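Local atomic coordinates of JamJ (Lyngbya majuscula, PDB entry 5DOZ), a protein that probably catalyses NADPH-dependent reduction of an enoyl thioester as the enoyl reductase domain of a polyketide synthase. Residues V46-I51 / S253-W258; D50-N53 / M57-E60. All blocks are in the same frame, centred on the assembly; numbering follows the deposited sequence.

Contact 1: V46-I51 / S253-W258; sequences VNFRDI and SKRKIW. With NDP (NADPH dihydro-nicotinamide-adenine-dinucleotide phosphate), chain E.
F48 and R255 meet across the cofactor cleft: CE2 of F48 lies over one face of the R255 guanidinium, 3.6 Å from NH1, with the two planes tilted by 30°. R255 NH1 gives its N-H to the ribose hydroxyl O3D of NADPH in a nearly straight bond of 2.8 Å, angle 167°, with O3D at the guanidinium edge. F48 carries CG anti to the backbone N (chi1 -167°), which sets the ring against the nicotinamide ribose: O3D stands over one face, while phosphate oxygen O1A lies in the ring plane, 3.3 Å from F48 CD1. A flat apolar ring suits this place because it can back both sugar and arginine. With an alanine here, a gap would probably open beside that ribose and leave the R255 guanidinium freer to turn. R49 is buried, whereas K254 and R255, partly exposed, reach in from the solvent side. K254 NZ comes 3.5 Å from C2N of the nicotinamide and sits at the edge of the R49 guanidinium, 3.1 Å from R49 NH1; both are donors, and no hydrogen bond links them. With no direct hydrogen bond between the segments, they are bridged by NADPH, and D276, a long, weak ion-pair partner of R49, probably offsets part of the positive charge.

Contact 2: D50-N53 / M57-E60; sequences DILN and MLQE
L58 reaches back from the loop after helix 48-54 and lays its side chain against N53 and L52. Its CB, pointing toward the helix, comes 3.6 Å from N53 OD1. CG then turns beside the backbone N (chi1 -71°), and the extended second torsion carries CD1 onward past the same oxygen to L52, where it lies 4.0 Å from CB and at a similar distance from CD1. A branched aliphatic residue suits this position, since one methyl can pass the amide and still cover the leucine.

The backbone begins the turn: M57 N donates to L52 O over 2.9 Å, an i+5 to i bond that joins the last turn of helix 48-54 to the loop beyond it. The donor stands 36° out of the carbonyl plane. Helices 48-54 and 59-64 are two short consecutive helices joined by a tight loop within the GroES-like part of this medium-chain reductase fold, with L52 on the flank nearer the cofactor.

N53 supplies the polar link. Its OD1 accepts a hydrogen bond from a water at 2.9 Å, and that water in turn accepts one from L58 N at 2.7 Å, so a peptide N-H beyond the helix end is satisfied through solvent. N62, in the second helix, donates its ND2 to the same oxygen, and an asparagine fits because its short side chain brings a carbonyl oxygen able to accept twice to both the water and N62 ND2. On the exposed side M57 stretches out fully beyond CG, its SD coming no nearer than 4.3 Å to L52 CD2.

How the contacts relate
Contacts 1 and 2 share D50 and I51, and both are built on helix 48-54; their centres lie about 8 Å apart. Contact 1 is the NADPH-facing side, whereas contact 2 follows the same helix out to its C-terminal end and the turn into helix 59-64. Two apolar touches join them directly: R255 CD packs on L52 CD1 at 3.8 Å, and R49 CG on L58 CD1 at 4.0 Å. The aliphatic portions of the two arginines thus rest on leucines of contact 2. The L52 side chain is itself about 5 Å from NADPH at nearest atoms, placing it just behind the residues that line the pocket.

Contact 1: V46-I51 / S253-W258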
loop_
_atom_site.group_PDB
_atom_site.type_symbol
_atom_site.label_atom_id
_atom_site.label_comp_id
_atom_site.label_asym_id
_atom_site.label_seq_id
_atom_site.Cartn_x
_atom_site.Cartn_y
_atom_site.Cartn_z
ATOM N N VAL A 46 6.042 7.375 -2.868
ATOM C CA VAL A 46 5.317 7.341 -4.129
ATOM C C VAL A 46 4.546 6.029 -4.159
ATOM O O VAL A 46 5.117 4.957 -3.943
ATOM C CB VAL A 46 6.256 7.378 -5.356
ATOM C CG1 VAL A 46 5.461 7.697 -6.619
ATOM C CG2 VAL A 46 7.370 8.396 -5.163
ATOM N N ASN A 47 3.246 6.119 -4.406
ATOM C CA ASN A 47 2.418 4.930 -4.500
ATOM C C ASN A 47 2.135 4.583 -5.955
ATOM O O ASN A 47 2.235 5.434 -6.838
ATOM C CB ASN A 47 1.125 5.101 -3.695
ATOM C CG ASN A 47 1.294 4.705 -2.232
ATOM O OD1 ASN A 47 1.208 3.529 -1.883
ATOM N ND2 ASN A 47 1.529 5.684 -1.374
ATOM N N PHE A 48 1.803 3.320 -6.194
ATOM C CA PHE A 48 1.464 2.837 -7.526
ATOM C C PHE A 48 0.330 3.649 -8.141
ATOM O O PHE A 48 0.368 3.981 -9.326
ATOM C CB PHE A 48 1.074 1.364 -7.438
ATOM C CG PHE A 48 1.004 0.670 -8.758
ATOM C CD1 PHE A 48 2.115 0.013 -9.267
ATOM C CD2 PHE A 48 -0.182 0.639 -9.482
ATOM C CE1 PHE A 48 2.052 -0.643 -10.481
ATOM C CE2 PHE A 48 -0.252 -0.022 -10.701
ATOM C CZ PHE A 48 0.867 -0.662 -11.201
ATOM N N ARG A 49 -0.674 3.972 -7.333
ATOM C CA ARG A 49 -1.806 4.779 -7.798
ATOM C C ARG A 49 -1.432 6.224 -8.152
ATOM O O ARG A 49 -2.121 6.853 -8.959
ATOM C CB ARG A 49 -2.949 4.757 -6.774
ATOM C CG ARG A 49 -4.026 3.722 -7.057
ATOM C CD ARG A 49 -5.088 3.706 -5.962
ATOM N NE ARG A 49 -5.932 4.906 -5.936
ATOM C CZ ARG A 49 -6.950 5.103 -5.095
ATOM N NH1 ARG A 49 -7.270 4.182 -4.183
ATOM N NH2 ARG A 49 -7.651 6.228 -5.164
ATOM N N ASP A 50 -0.364 6.753 -7.546
ATOM C CA ASP A 50 0.131 8.100 -7.893
ATOM C C ASP A 50 0.568 8.158 -9.355
ATOM O O ASP A 50 0.284 9.129 -10.061
ATOM C CB ASP A 50 1.309 8.527 -7.000
ATOM C CG ASP A 50 0.885 8.906 -5.592
ATOM O OD1 ASP A 50 -0.028 9.745 -5.422
ATOM O OD2 ASP A 50 1.498 8.378 -4.639
ATOM N N ILE A 51 1.268 7.113 -9.798
ATOM C CA ILE A 51 1.744 7.017 -11.176
ATOM C C ILE A 51 0.578 6.894 -12.156
ATOM O O ILE A 51 0.550 7.581 -13.174
ATOM C CB ILE A 51 2.742 5.849 -11.339
ATOM C CG1 ILE A 51 4.064 6.202 -10.650
ATOM C CG2 ILE A 51 2.968 5.509 -12.810
ATOM C CD1 ILE A 51 5.019 5.035 -10.556
ATOM N N SER A 253 -6.026 -5.334 -6.304
ATOM C CA SER A 253 -5.780 -4.693 -7.595
ATOM C C SER A 253 -6.596 -3.426 -7.834
ATOM O O SER A 253 -6.033 -2.384 -8.181
ATOM C CB SER A 253 -6.034 -5.692 -8.723
ATOM O OG SER A 253 -6.078 -5.049 -9.979
ATOM N N LYS A 254 -7.916 -3.520 -7.653
ATOM C CA LYS A 254 -8.837 -2.394 -7.904
ATOM C C LYS A 254 -8.927 -2.001 -9.387
ATOM O O LYS A 254 -9.411 -0.917 -9.721
ATOM C CB LYS A 254 -8.462 -1.163 -7.065
ATOM C CG LYS A 254 -8.363 -1.414 -5.568
ATOM C CD LYS A 254 -8.056 -0.131 -4.812
ATOM C CE LYS A 254 -6.649 0.385 -5.087
ATOM N NZ LYS A 254 -6.192 1.270 -3.985
ATOM N N ARG A 255 -8.447 -2.876 -10.268
ATOM C CA ARG A 255 -8.488 -2.630 -11.710
ATOM C C ARG A 255 -8.833 -3.930 -12.408
ATOM O O ARG A 255 -8.124 -4.931 -12.243
ATOM C CB ARG A 255 -7.139 -2.127 -12.249
ATOM C CG ARG A 255 -6.562 -0.890 -11.576
ATOM C CD ARG A 255 -5.198 -0.511 -12.156
ATOM N NE ARG A 255 -4.270 -1.644 -12.290
ATOM C CZ ARG A 255 -3.468 -2.102 -11.328
ATOM N NH1 ARG A 255 -3.462 -1.543 -10.121
ATOM N NH2 ARG A 255 -2.665 -3.132 -11.572
ATOM N N LYS A 256 -9.919 -3.905 -13.180
ATOM C CA LYS A 256 -10.368 -5.054 -13.968
ATOM C C LYS A 256 -10.366 -6.357 -13.166
ATOM O O LYS A 256 -9.695 -7.326 -13.533
ATOM C CB LYS A 256 -9.530 -5.198 -15.249
ATOM C CG LYS A 256 -9.491 -3.957 -16.134
ATOM C CD LYS A 256 -10.789 -3.745 -16.899
ATOM C CE LYS A 256 -10.698 -2.517 -17.794
ATOM N NZ LYS A 256 -11.976 -2.238 -18.507
ATOM N N ILE A 257 -11.118 -6.370 -12.069
ATOM C CA ILE A 257 -11.235 -7.563 -11.222
ATOM C C ILE A 257 -12.531 -8.340 -11.490
ATOM O O ILE A 257 -13.507 -7.783 -11.992
ATOM C CB ILE A 257 -11.112 -7.223 -9.714
ATOM C CG1 ILE A 257 -12.256 -6.301 -9.259
ATOM C CG2 ILE A 257 -9.743 -6.615 -9.413
ATOM C CD1 ILE A 257 -12.550 -6.362 -7.773
ATOM N N TRP A 258 -12.517 -9.628 -11.163
ATOM C CA TRP A 258 -13.697 -10.482 -11.278
ATOM C C TRP A 258 -14.702 -10.143 -10.180
ATOM O O TRP A 258 -14.316 -9.735 -9.079
ATOM C CB TRP A 258 -13.293 -11.956 -11.177
ATOM C CG TRP A 258 -12.554 -12.501 -12.379
ATOM C CD1 TRP A 258 -11.899 -11.785 -13.346
ATOM C CD2 TRP A 258 -12.374 -13.881 -12.717
ATOM N NE1 TRP A 258 -11.337 -12.634 -14.269
ATOM C CE2 TRP A 258 -11.613 -13.926 -13.907
ATOM C CE3 TRP A 258 -12.783 -15.085 -12.131
ATOM C CZ2 TRP A 258 -11.253 -15.131 -14.523
ATOM C CZ3 TRP A 258 -12.426 -16.284 -12.744
ATOM C CH2 TRP A 258 -11.665 -16.294 -13.929
HETATM P PA NDP E . 4.634 -1.400 -6.226
HETATM O O1A NDP E . 4.818 -0.520 -7.447
HETATM O O2A NDP E . 5.598 -1.307 -5.074
HETATM O O5B NDP E . 4.644 -2.937 -6.701
HETATM C C5B NDP E . 4.459 -3.314 -8.060
HETATM C C4B NDP E . 5.199 -4.626 -8.255
HETATM O O4B NDP E . 4.566 -5.367 -9.304
HETATM C C3B NDP E . 6.652 -4.438 -8.678
HETATM O O3B NDP E . 7.552 -4.481 -7.567
HETATM C C2B NDP E . 6.911 -5.631 -9.561
HETATM O O2B NDP E . 7.516 -6.641 -8.770
HETATM C C1B NDP E . 5.546 -6.143 -9.985
HETATM N N9A NDP E . 5.345 -6.005 -11.439
HETATM C C8A NDP E . 5.658 -4.938 -12.192
HETATM N N7A NDP E . 5.331 -5.159 -13.485
HETATM C C5A NDP E . 4.794 -6.393 -13.563
HETATM C C6A NDP E . 4.232 -7.257 -14.625
HETATM N N6A NDP E . 4.173 -6.830 -15.905
HETATM N N1A NDP E . 3.777 -8.487 -14.273
HETATM C C2A NDP E . 3.824 -8.933 -13.004
HETATM N N3A NDP E . 4.321 -8.195 -11.995
HETATM C C4A NDP E . 4.807 -6.945 -12.209
HETATM O O3 NDP E . 3.117 -1.243 -5.706
HETATM P PN NDP E . 2.545 -1.654 -4.258
HETATM O O1N NDP E . 3.283 -2.845 -3.726
HETATM O O2N NDP E . 2.440 -0.413 -3.417
HETATM O O5D NDP E . 1.043 -2.130 -4.601
HETATM C C5D NDP E . 0.780 -3.196 -5.522
HETATM C C4D NDP E . -0.630 -3.068 -6.100
HETATM O O4D NDP E . -1.606 -2.983 -5.059
HETATM C C3D NDP E . -0.808 -1.811 -6.928
HETATM O O3D NDP E . -1.628 -2.152 -8.044
HETATM C C2D NDP E . -1.535 -0.848 -6.006
HETATM O O2D NDP E . -2.301 0.153 -6.694
HETATM C C1D NDP E . -2.388 -1.792 -5.179
HETATM N N1N NDP E . -2.695 -1.259 -3.852
HETATM C C2N NDP E . -3.960 -1.346 -3.419
HETATM C C3N NDP E . -4.293 -1.127 -2.087
HETATM C C7N NDP E . -5.670 -1.475 -1.598
HETATM O O7N NDP E . -6.158 -0.891 -0.645
HETATM N N7N NDP E . -6.344 -2.436 -2.225
HETATM C C4N NDP E . -3.315 -0.408 -1.180
HETATM C C5N NDP E . -1.959 -0.480 -1.719
HETATM C C6N NDP E . -1.710 -0.814 -3.049
HETATM P P2B NDP E . 8.386 -7.803 -9.439
HETATM O O1X NDP E . 9.482 -7.083 -10.190
HETATM O O2X NDP E . 8.845 -8.571 -8.238
HETATM O O3X NDP E . 7.415 -8.555 -10.316
#

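Contact 2: D50-N53 / M57-E60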
loop_
_atom_site.group_PDB
_atom_site.type_symbol
_atom_site.label_atom_id
_atom_site.label_comp_id
_atom_site.label_asym_id
_atom_site.label_seq_id
_atom_site.Cartn_x
_atom_site.Cartn_y
_atom_site.Cartn_z
ATOM N N ASP A 50 -0.364 6.753 -7.546
ATOM C CA ASP A 50 0.131 8.100 -7.893
ATOM C C ASP A 50 0.568 8.158 -9.355
ATOM O O ASP A 50 0.284 9.129 -10.061
ATOM C CB ASP A 50 1.309 8.527 -7.000
ATOM C CG ASP A 50 0.885 8.906 -5.592
ATOM O OD1 ASP A 50 -0.028 9.745 -5.422
ATOM O OD2 ASP A 50 1.498 8.378 -4.639
ATOM N N ILE A 51 1.268 7.113 -9.798
ATOM C CA ILE A 51 1.744 7.017 -11.176
ATOM C C ILE A 51 0.578 6.894 -12.156
ATOM O O ILE A 51 0.550 7.581 -13.174
ATOM C CB ILE A 51 2.742 5.849 -11.339
ATOM C CG1 ILE A 51 4.064 6.202 -10.650
ATOM C CG2 ILE A 51 2.968 5.509 -12.810
ATOM C CD1 ILE A 51 5.019 5.035 -10.556
ATOM N N LEU A 52 -0.384 6.032 -11.832
ATOM C CA LEU A 52 -1.611 5.884 -12.617
ATOM C C LEU A 52 -2.305 7.222 -12.849
ATOM O O LEU A 52 -2.679 7.538 -13.983
ATOM C CB LEU A 52 -2.581 4.907 -11.936
ATOM C CG LEU A 52 -2.194 3.427 -11.853
ATOM C CD1 LEU A 52 -3.284 2.630 -11.145
ATOM C CD2 LEU A 52 -1.907 2.832 -13.225
ATOM N N ASN A 53 -2.470 7.999 -11.775
ATOM C CA ASN A 53 -3.044 9.347 -11.859
ATOM C C ASN A 53 -2.225 10.300 -12.723
ATOM O O ASN A 53 -2.782 11.093 -13.485
ATOM C CB ASN A 53 -3.226 9.949 -10.464
ATOM C CG ASN A 53 -4.462 9.431 -9.761
ATOM O OD1 ASN A 53 -5.468 9.115 -10.400
ATOM N ND2 ASN A 53 -4.397 9.341 -8.438
ATOM N N MET A 57 -4.990 7.613 -15.732
ATOM C CA MET A 57 -5.586 6.302 -15.970
ATOM C C MET A 57 -6.661 5.924 -14.952
ATOM O O MET A 57 -7.131 4.786 -14.931
ATOM C CB MET A 57 -4.493 5.234 -16.039
ATOM C CG MET A 57 -3.598 5.379 -17.260
ATOM S SD MET A 57 -2.178 4.271 -17.223
ATOM C CE MET A 57 -1.689 4.329 -18.948
ATOM N N LEU A 58 -7.049 6.884 -14.119
ATOM C CA LEU A 58 -8.149 6.694 -13.171
ATOM C C LEU A 58 -9.146 7.848 -13.254
ATOM O O LEU A 58 -9.782 8.206 -12.262
ATOM C CB LEU A 58 -7.614 6.541 -11.742
ATOM C CG LEU A 58 -6.864 5.251 -11.388
ATOM C CD1 LEU A 58 -6.080 5.429 -10.092
ATOM C CD2 LEU A 58 -7.816 4.067 -11.292
ATOM N N GLN A 59 -9.285 8.411 -14.453
ATOM C CA GLN A 59 -10.110 9.597 -14.679
ATOM C C GLN A 59 -11.590 9.407 -14.352
ATOM O O GLN A 59 -12.233 10.323 -13.837
ATOM C CB GLN A 59 -9.943 10.111 -16.112
ATOM C CG GLN A 59 -8.612 10.804 -16.354
ATOM C CD GLN A 59 -8.553 11.523 -17.687
ATOM O OE1 GLN A 59 -9.473 12.260 -18.050
ATOM N NE2 GLN A 59 -7.460 11.323 -18.418
ATOM N N GLU A 60 -12.127 8.225 -14.652
ATOM C CA GLU A 60 -13.524 7.933 -14.341
ATOM C C GLU A 60 -13.672 7.677 -12.844
ATOM O O GLU A 60 -14.525 8.281 -12.185
ATOM C CB GLU A 60 -14.035 6.740 -15.159
ATOM C CG GLU A 60 -15.541 6.742 -15.404
ATOM C CD GLU A 60 -16.343 6.001 -14.342
ATOM O OE1 GLU A 60 -15.846 5.810 -13.209
ATOM O OE2 GLU A 60 -17.489 5.606 -14.641
HETATM O O HOH W 1 -6.326 9.354 -13.195
#